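Cytochrome P450 (PDB 3OFT) is a haem protein of the cytochrome P450 superfamily that holds iron protoporphyrin IX within a mostly helical single chain. Local coordinates at residues Met245-Leu250 and Thr388-Val393; Asp15-Pro20 and Ala73-Leu78; Pro37-Ser42 and Val296-Gly301. All blocks are in the same frame, centred on the assembly; numbering follows the deposited sequence.

Interaction 1. Residues Met245-Leu250 and Thr388-Val393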
loop_
_atom_site.group_PDB
_atom_site.type_symbol
_atom_site.label_atom_id
_atom_site.label_comp_id
_atom_site.label_asym_id
_atom_site.label_seq_id
_atom_site.Cartn_x
_atom_site.Cartn_y
_atom_site.Cartn_z
ATOM N N MET A 245 5.684 -4.806 -8.568
ATOM C CA MET A 245 6.370 -3.749 -9.303
ATOM C C MET A 245 7.894 -3.977 -9.265
ATOM O O MET A 245 8.608 -3.730 -10.255
ATOM C CB MET A 245 6.068 -2.390 -8.671
ATOM C CG MET A 245 4.685 -1.823 -8.995
ATOM S SD MET A 245 4.248 -1.854 -10.746
ATOM C CE MET A 245 5.721 -1.393 -11.607
ATOM N N VAL A 246 8.371 -4.416 -8.100
ATOM C CA VAL A 246 9.802 -4.763 -7.936
ATOM C C VAL A 246 10.209 -5.913 -8.866
ATOM O O VAL A 246 11.270 -5.859 -9.540
ATOM C CB VAL A 246 10.127 -5.072 -6.478
ATOM C CG1 VAL A 246 11.555 -5.690 -6.413
ATOM C CG2 VAL A 246 10.061 -3.732 -5.651
ATOM N N ALA A 247 9.380 -6.943 -8.920
ATOM C CA ALA A 247 9.669 -8.069 -9.844
ATOM C C ALA A 247 9.608 -7.645 -11.311
ATOM O O ALA A 247 10.424 -8.115 -12.114
ATOM C CB ALA A 247 8.716 -9.269 -9.606
ATOM N N LEU A 248 8.622 -6.818 -11.647
ATOM C CA LEU A 248 8.450 -6.296 -13.019
ATOM C C LEU A 248 9.716 -5.501 -13.408
ATOM O O LEU A 248 10.297 -5.735 -14.480
ATOM C CB LEU A 248 7.218 -5.402 -13.117
ATOM C CG LEU A 248 7.051 -4.651 -14.451
ATOM C CD1 LEU A 248 7.070 -5.653 -15.661
ATOM C CD2 LEU A 248 5.737 -3.867 -14.409
ATOM N N HIS A 249 10.147 -4.609 -12.505
ATOM C CA HIS A 249 11.384 -3.859 -12.725
ATOM C C HIS A 249 12.560 -4.764 -13.053
ATOM O O HIS A 249 13.260 -4.535 -14.088
ATOM C CB HIS A 249 11.757 -2.952 -11.536
ATOM C CG HIS A 249 13.061 -2.239 -11.749
ATOM N ND1 HIS A 249 13.130 -0.987 -12.313
ATOM C CD2 HIS A 249 14.342 -2.627 -11.537
ATOM C CE1 HIS A 249 14.397 -0.612 -12.408
ATOM N NE2 HIS A 249 15.154 -1.591 -11.947
ATOM N N LEU A 250 12.808 -5.760 -12.201
ATOM C CA LEU A 250 13.929 -6.672 -12.391
ATOM C C LEU A 250 13.816 -7.435 -13.709
ATOM O O LEU A 250 14.824 -7.582 -14.413
ATOM C CB LEU A 250 14.084 -7.648 -11.217
ATOM C CG LEU A 250 14.412 -7.024 -9.860
ATOM C CD1 LEU A 250 14.265 -8.081 -8.718
ATOM C CD2 LEU A 250 15.857 -6.482 -9.890
ATOM N N THR A 388 -1.783 -6.720 -12.806
ATOM C CA THR A 388 -2.776 -7.800 -12.748
ATOM C C THR A 388 -2.246 -9.060 -13.432
ATOM O O THR A 388 -2.736 -10.157 -13.155
ATOM C CB THR A 388 -4.098 -7.361 -13.395
ATOM O OG1 THR A 388 -3.838 -6.840 -14.707
ATOM C CG2 THR A 388 -4.744 -6.263 -12.547
ATOM N N ALA A 389 -1.296 -8.917 -14.356
ATOM C CA ALA A 389 -0.546 -10.105 -14.827
ATOM C C ALA A 389 0.910 -9.759 -15.074
ATOM O O ALA A 389 1.257 -8.686 -15.625
ATOM C CB ALA A 389 -1.174 -10.769 -16.084
ATOM N N LEU A 390 1.753 -10.672 -14.627
ATOM C CA LEU A 390 3.172 -10.560 -14.796
ATOM C C LEU A 390 3.788 -11.918 -15.115
ATOM O O LEU A 390 4.234 -12.625 -14.233
ATOM C CB LEU A 390 3.786 -9.927 -13.521
ATOM C CG LEU A 390 5.287 -9.706 -13.455
ATOM C CD1 LEU A 390 5.798 -8.943 -14.705
ATOM C CD2 LEU A 390 5.628 -8.962 -12.143
ATOM N N PRO A 391 3.796 -12.295 -16.401
ATOM C CA PRO A 391 4.257 -13.621 -16.790
ATOM C C PRO A 391 5.781 -13.649 -16.937
ATOM O O PRO A 391 6.340 -12.963 -17.817
ATOM C CB PRO A 391 3.576 -13.829 -18.151
ATOM C CG PRO A 391 3.500 -12.439 -18.747
ATOM C CD PRO A 391 3.266 -11.509 -17.547
ATOM N N LEU A 392 6.437 -14.440 -16.082
ATOM C CA LEU A 392 7.890 -14.579 -16.061
ATOM C C LEU A 392 8.300 -15.937 -16.594
ATOM O O LEU A 392 7.520 -16.876 -16.512
ATOM C CB LEU A 392 8.399 -14.448 -14.620
ATOM C CG LEU A 392 8.018 -13.107 -13.945
ATOM C CD1 LEU A 392 8.602 -13.056 -12.539
ATOM C CD2 LEU A 392 8.505 -11.931 -14.782
ATOM N N VAL A 393 9.533 -16.029 -17.099
ATOM C CA VAL A 393 10.131 -17.260 -17.582
ATOM C C VAL A 393 11.607 -17.268 -17.168
ATOM O O VAL A 393 12.224 -16.198 -16.968
ATOM C CB VAL A 393 9.992 -17.423 -19.137
ATOM C CG1 VAL A 393 8.538 -17.512 -19.552
ATOM C CG2 VAL A 393 10.698 -16.260 -19.918
#
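L390 brings both of its methyl groups onto the helix bearing A247 and L248. Its CD2 settles near A247, with A247 CB 4.0 Å from L390 CD2, and presses on the backbone beside it, where L248 N is 3.7 Å away from L390 CD2. The other methyl meets its like: L390 CD1 lies 3.7 Å from L248 CD1, and the two leucine side chains cross obliquely. CB of L390 already faces the helix, and CG anti to the backbone N (chi1 180°) carries both methyls on toward it. A247 suits its place because a single methyl lets the branched neighbour approach the helix backbone; L248 and L390 lie only 7.0 Å apart between their CA atoms. Around this pair, F136 touches both A247 and L390, and L371 touches both leucines. Earlier in the same strand, T388 and A389 both face T378 in a classic beta bulge. The contact thus seats helix 221-252, the long central helix of the P450 fold, against strand 386-394. Its partners being carbon almost throughout and all buried, cohesion probably comes mainly from dispersion and exclusion of water, with fit rather than charge setting the position.

Interaction 2. Residues Asp15-Pro20 and Ala73-Leu78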
loop_
_atom_site.group_PDB
_atom_site.type_symbol
_atom_site.label_atom_id
_atom_site.label_comp_id
_atom_site.label_asym_id
_atom_site.label_seq_id
_atom_site.Cartn_x
_atom_site.Cartn_y
_atom_site.Cartn_z
ATOM N N ASP A 15 -11.463 9.340 -14.285
ATOM C CA ASP A 15 -12.000 8.312 -13.398
ATOM C C ASP A 15 -10.845 7.629 -12.659
ATOM O O ASP A 15 -10.097 6.862 -13.260
ATOM C CB ASP A 15 -12.762 7.260 -14.212
ATOM C CG ASP A 15 -13.280 6.102 -13.369
ATOM O OD1 ASP A 15 -13.878 5.208 -14.009
ATOM O OD2 ASP A 15 -13.109 6.033 -12.109
ATOM N N ILE A 16 -10.716 7.889 -11.357
ATOM C CA ILE A 16 -9.607 7.316 -10.572
ATOM C C ILE A 16 -9.558 5.781 -10.504
ATOM O O ILE A 16 -8.477 5.182 -10.283
ATOM C CB ILE A 16 -9.556 7.957 -9.166
ATOM C CG1 ILE A 16 -10.838 7.598 -8.396
ATOM C CG2 ILE A 16 -9.281 9.465 -9.343
ATOM C CD1 ILE A 16 -11.175 8.494 -7.193
ATOM N N PHE A 17 -10.697 5.139 -10.741
ATOM C CA PHE A 17 -10.773 3.687 -10.786
ATOM C C PHE A 17 -10.315 3.090 -12.117
ATOM O O PHE A 17 -9.953 1.923 -12.159
ATOM C CB PHE A 17 -12.176 3.179 -10.376
ATOM C CG PHE A 17 -12.553 3.557 -8.968
ATOM C CD1 PHE A 17 -11.963 2.921 -7.882
ATOM C CD2 PHE A 17 -13.478 4.577 -8.724
ATOM C CE1 PHE A 17 -12.304 3.266 -6.570
ATOM C CE2 PHE A 17 -13.818 4.940 -7.409
ATOM C CZ PHE A 17 -13.240 4.283 -6.332
ATOM N N ASN A 18 -10.367 3.863 -13.202
ATOM C CA ASN A 18 -9.829 3.396 -14.480
ATOM C C ASN A 18 -9.221 4.532 -15.293
ATOM O O ASN A 18 -9.807 4.990 -16.274
ATOM C CB ASN A 18 -10.781 2.482 -15.302
ATOM C CG ASN A 18 -12.248 2.644 -14.955
ATOM O OD1 ASN A 18 -12.727 2.171 -13.919
ATOM N ND2 ASN A 18 -12.992 3.276 -15.855
ATOM N N PRO A 19 -8.046 5.022 -14.864
ATOM C CA PRO A 19 -7.411 6.084 -15.641
ATOM C C PRO A 19 -7.137 5.617 -17.090
ATOM O O PRO A 19 -6.814 4.443 -17.320
ATOM C CB PRO A 19 -6.118 6.353 -14.870
ATOM C CG PRO A 19 -6.424 5.906 -13.448
ATOM C CD PRO A 19 -7.301 4.702 -13.631
ATOM N N PRO A 20 -7.338 6.502 -18.075
ATOM C CA PRO A 20 -7.111 6.089 -19.478
ATOM C C PRO A 20 -5.687 5.546 -19.709
ATOM O O PRO A 20 -4.717 6.184 -19.318
ATOM C CB PRO A 20 -7.346 7.396 -20.242
ATOM C CG PRO A 20 -8.471 8.062 -19.389
ATOM C CD PRO A 20 -7.937 7.848 -17.991
ATOM N N ALA A 73 -12.777 6.881 1.315
ATOM C CA ALA A 73 -12.829 6.712 -0.119
ATOM C C ALA A 73 -13.862 7.606 -0.728
ATOM O O ALA A 73 -14.809 8.082 -0.031
ATOM C CB ALA A 73 -13.107 5.259 -0.497
ATOM N N VAL A 74 -13.721 7.825 -2.035
ATOM C CA VAL A 74 -14.767 8.522 -2.776
ATOM C C VAL A 74 -16.061 7.698 -2.999
ATOM O O VAL A 74 -17.109 8.277 -3.295
ATOM C CB VAL A 74 -14.243 9.136 -4.123
ATOM C CG1 VAL A 74 -13.059 10.102 -3.839
ATOM C CG2 VAL A 74 -13.864 8.054 -5.080
ATOM N N THR A 75 -16.002 6.372 -2.857
ATOM C CA THR A 75 -17.211 5.534 -2.930
ATOM C C THR A 75 -18.031 5.716 -1.668
ATOM O O THR A 75 -17.513 5.449 -0.581
ATOM C CB THR A 75 -16.822 4.068 -2.995
ATOM O OG1 THR A 75 -15.773 3.914 -3.937
ATOM C CG2 THR A 75 -17.987 3.220 -3.420
ATOM N N PRO A 76 -19.319 6.144 -1.788
ATOM C CA PRO A 76 -20.096 6.392 -0.575
ATOM C C PRO A 76 -20.308 5.115 0.225
ATOM O O PRO A 76 -20.488 4.037 -0.349
ATOM C CB PRO A 76 -21.446 6.906 -1.102
ATOM C CG PRO A 76 -21.162 7.396 -2.482
ATOM C CD PRO A 76 -20.082 6.505 -3.010
ATOM N N GLY A 77 -20.295 5.264 1.549
ATOM C CA GLY A 77 -20.557 4.168 2.459
ATOM C C GLY A 77 -19.381 3.283 2.866
ATOM O O GLY A 77 -19.503 2.524 3.827
ATOM N N LEU A 78 -18.259 3.379 2.157
ATOM C CA LEU A 78 -17.155 2.466 2.345
ATOM C C LEU A 78 -16.524 2.751 3.718
ATOM O O LEU A 78 -16.356 1.838 4.533
ATOM C CB LEU A 78 -16.101 2.668 1.258
ATOM C CG LEU A 78 -15.251 1.493 0.793
ATOM C CD1 LEU A 78 -14.395 1.921 -0.412
ATOM C CD2 LEU A 78 -14.363 0.898 1.849
#
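I16 and V74 meet through methyls placed by their first torsions. I16 holds CG1 between its backbone N and carbonyl carbon (chi1 64°), with CD1 extended beyond it to V74. V74 sets CG1 anti to its carbonyl carbon (chi1 -57°), which puts CG2 between N and carbonyl carbon, toward I16. The side chains come tip to tip, I16 CD1 being 3.4 Å from V74 CG2, tighter than usual for carbons. F17 slides past V74 in the opposite direction, its CE2 3.9 Å from V74 CG2, while its CZ approaches T75 OG1 at 3.5 Å. I16 CG1 lies 4.0 Å above the F17 ring plane, toward the rim, so the two adjacent side chains pack together. The loop after strand 11-12 here meets the loop before helix 78-82, the F17 side chain about 8 Å from the bound (2R,5R)-hexane-2,5-diol. T75-P76-G77-L78 forms a type II turn, for which proline second and glycine third are apt. D15 OD2 accepts F17 N at 2.9 Å, an Asx turn that shapes loop 15-20; D15 to N45 and backbone I16 to G382 anchor it outside. The junction is chiefly apolar, with the T75 hydroxyl as the one polar atom against the F17 ring.

Interaction 3. Residues Pro37-Ser42 and Val296-Gly301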
loop_
_atom_site.group_PDB
_atom_site.type_symbol
_atom_site.label_atom_id
_atom_site.label_comp_id
_atom_site.label_asym_id
_atom_site.label_seq_id
_atom_site.Cartn_x
_atom_site.Cartn_y
_atom_site.Cartn_z
ATOM N N PRO A 37 -3.721 21.720 -14.877
ATOM C CA PRO A 37 -3.705 22.419 -13.597
ATOM C C PRO A 37 -3.293 21.483 -12.420
ATOM O O PRO A 37 -3.524 20.271 -12.486
ATOM C CB PRO A 37 -5.154 22.898 -13.443
ATOM C CG PRO A 37 -5.726 22.903 -14.853
ATOM C CD PRO A 37 -5.036 21.779 -15.543
ATOM N N GLY A 38 -2.671 22.047 -11.395
ATOM C CA GLY A 38 -2.162 21.276 -10.259
ATOM C C GLY A 38 -3.229 20.804 -9.291
ATOM O O GLY A 38 -2.929 20.060 -8.352
ATOM N N LEU A 39 -4.466 21.259 -9.499
ATOM C CA LEU A 39 -5.630 20.826 -8.691
ATOM C C LEU A 39 -6.836 20.898 -9.599
ATOM O O LEU A 39 -7.163 21.992 -10.094
ATOM C CB LEU A 39 -5.797 21.715 -7.447
ATOM C CG LEU A 39 -6.769 21.377 -6.320
ATOM C CD1 LEU A 39 -6.662 19.923 -5.853
ATOM C CD2 LEU A 39 -6.511 22.323 -5.117
ATOM N N VAL A 40 -7.427 19.738 -9.901
ATOM C CA VAL A 40 -8.526 19.616 -10.886
ATOM C C VAL A 40 -9.772 19.058 -10.191
ATOM O O VAL A 40 -9.671 18.434 -9.117
ATOM C CB VAL A 40 -8.133 18.750 -12.151
ATOM C CG1 VAL A 40 -7.083 19.466 -12.991
ATOM C CG2 VAL A 40 -7.630 17.343 -11.785
ATOM N N TRP A 41 -10.947 19.314 -10.759
ATOM C CA TRP A 41 -12.198 18.785 -10.217
ATOM C C TRP A 41 -12.690 17.769 -11.195
ATOM O O TRP A 41 -12.988 18.130 -12.322
ATOM C CB TRP A 41 -13.258 19.886 -10.120
ATOM C CG TRP A 41 -14.626 19.378 -9.717
ATOM C CD1 TRP A 41 -15.670 19.065 -10.547
ATOM C CD2 TRP A 41 -15.081 19.146 -8.383
ATOM N NE1 TRP A 41 -16.764 18.643 -9.795
ATOM C CE2 TRP A 41 -16.425 18.696 -8.466
ATOM C CE3 TRP A 41 -14.495 19.306 -7.115
ATOM C CZ2 TRP A 41 -17.183 18.390 -7.339
ATOM C CZ3 TRP A 41 -15.259 19.002 -5.987
ATOM C CH2 TRP A 41 -16.593 18.558 -6.114
ATOM N N SER A 42 -12.788 16.497 -10.791
ATOM C CA SER A 42 -13.308 15.483 -11.701
ATOM C C SER A 42 -14.801 15.394 -11.483
ATOM O O SER A 42 -15.266 15.420 -10.349
ATOM C CB SER A 42 -12.670 14.103 -11.479
ATOM O OG SER A 42 -13.340 13.120 -12.251
ATOM N N VAL A 296 -7.228 27.976 -5.805
ATOM C CA VAL A 296 -8.654 27.695 -5.628
ATOM C C VAL A 296 -8.900 27.412 -4.150
ATOM O O VAL A 296 -7.953 27.431 -3.352
ATOM C CB VAL A 296 -9.186 26.530 -6.507
ATOM C CG1 VAL A 296 -9.158 26.899 -7.999
ATOM C CG2 VAL A 296 -8.431 25.200 -6.222
ATOM N N THR A 297 -10.165 27.201 -3.787
ATOM C CA THR A 297 -10.553 26.905 -2.418
ATOM C C THR A 297 -11.322 25.596 -2.410
ATOM O O THR A 297 -12.403 25.469 -3.010
ATOM C CB THR A 297 -11.477 27.976 -1.809
ATOM O OG1 THR A 297 -10.804 29.236 -1.813
ATOM C CG2 THR A 297 -11.881 27.621 -0.357
ATOM N N ILE A 298 -10.752 24.628 -1.709
ATOM C CA ILE A 298 -11.471 23.415 -1.401
ATOM C C ILE A 298 -12.421 23.793 -0.257
ATOM O O ILE A 298 -11.983 24.280 0.768
ATOM C CB ILE A 298 -10.485 22.292 -0.976
ATOM C CG1 ILE A 298 -9.544 21.957 -2.142
ATOM C CG2 ILE A 298 -11.275 21.061 -0.487
ATOM C CD1 ILE A 298 -8.305 21.170 -1.767
ATOM N N ARG A 299 -13.716 23.598 -0.435
ATOM C CA ARG A 299 -14.711 23.961 0.595
ATOM C C ARG A 299 -15.010 22.816 1.530
ATOM O O ARG A 299 -14.999 21.649 1.101
ATOM C CB ARG A 299 -16.040 24.369 -0.074
ATOM C CG ARG A 299 -15.919 25.647 -0.930
ATOM C CD ARG A 299 -17.300 26.138 -1.404
ATOM N NE ARG A 299 -18.097 26.624 -0.284
ATOM C CZ ARG A 299 -19.395 26.912 -0.343
ATOM N NH1 ARG A 299 -20.071 26.762 -1.476
ATOM N NH2 ARG A 299 -20.019 27.351 0.752
ATOM N N LYS A 300 -15.357 23.142 2.775
ATOM C CA LYS A 300 -15.844 22.143 3.740
ATOM C C LYS A 300 -16.840 21.193 3.103
ATOM O O LYS A 300 -17.835 21.631 2.505
ATOM C CB LYS A 300 -16.589 22.793 4.952
ATOM C CG LYS A 300 -15.718 23.349 6.048
ATOM C CD LYS A 300 -16.547 24.300 6.963
ATOM C CE LYS A 300 -16.903 25.582 6.222
ATOM N NZ LYS A 300 -17.602 26.575 7.083
ATOM N N GLY A 301 -16.584 19.898 3.265
ATOM C CA GLY A 301 -17.429 18.869 2.682
ATOM C C GLY A 301 -16.979 18.347 1.338
ATOM O O GLY A 301 -17.478 17.308 0.915
#
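L39 and I298, which touch across this contact, also both rest on the side chain of W49, from the strand beside L39. W49 thus lies against both aliphatic residues, and W41 meets W49 in a T-shaped, edge-to-face pair without itself reaching the far segment. L39 does the joining with a single branch. Its CD2 lies 3.6 Å from V296 CG2 and 4.0 Å from I298 CD1, so one methyl serves two partners. The leucine crosses I298 at about a right angle, end methyl against end methyl. With CG anti to the backbone N (chi1 -170°), L39 extends from its strand toward both. V296 faces L39, and I298 reaches it with the end of its side chain; between them stands T297, whose side chain starts out in the other direction and whose hydroxyl bonds to D292. Beyond them, D302 accepts R299 N, and D290 accepts K300 N, as the chain leaves strand 296-298 for a solvent-exposed loop. What results, about 25 Å from the centre of the chain, is an apolar contact between strand 39-42 of the six-stranded mixed sheet and the separate antiparallel hairpin 291-293/296-298, in the beta-rich region of the cytochrome P450 fold.

In the fold
From the N terminus, the chain first lays down 15-20, then 37-42, and closes interaction 2 when 73-78 returns to the first of these. Interaction 3 opened inside that loop at 37-42 and closes only at 296-301, so the two cross; their centres lie about 16 Å apart. Interaction 1 opens at 245-250, within the span of interaction 3, and closes at 388-393, so it crosses interaction 3 but follows interaction 2 in series. It stands apart, its centre about 26 Å from that of interaction 2. Interaction 2 joins two N-terminal loops, interaction 3 joins strand 39-42 to strand 296-298, and interaction 1 joins helix 221-252 to strand 386-394.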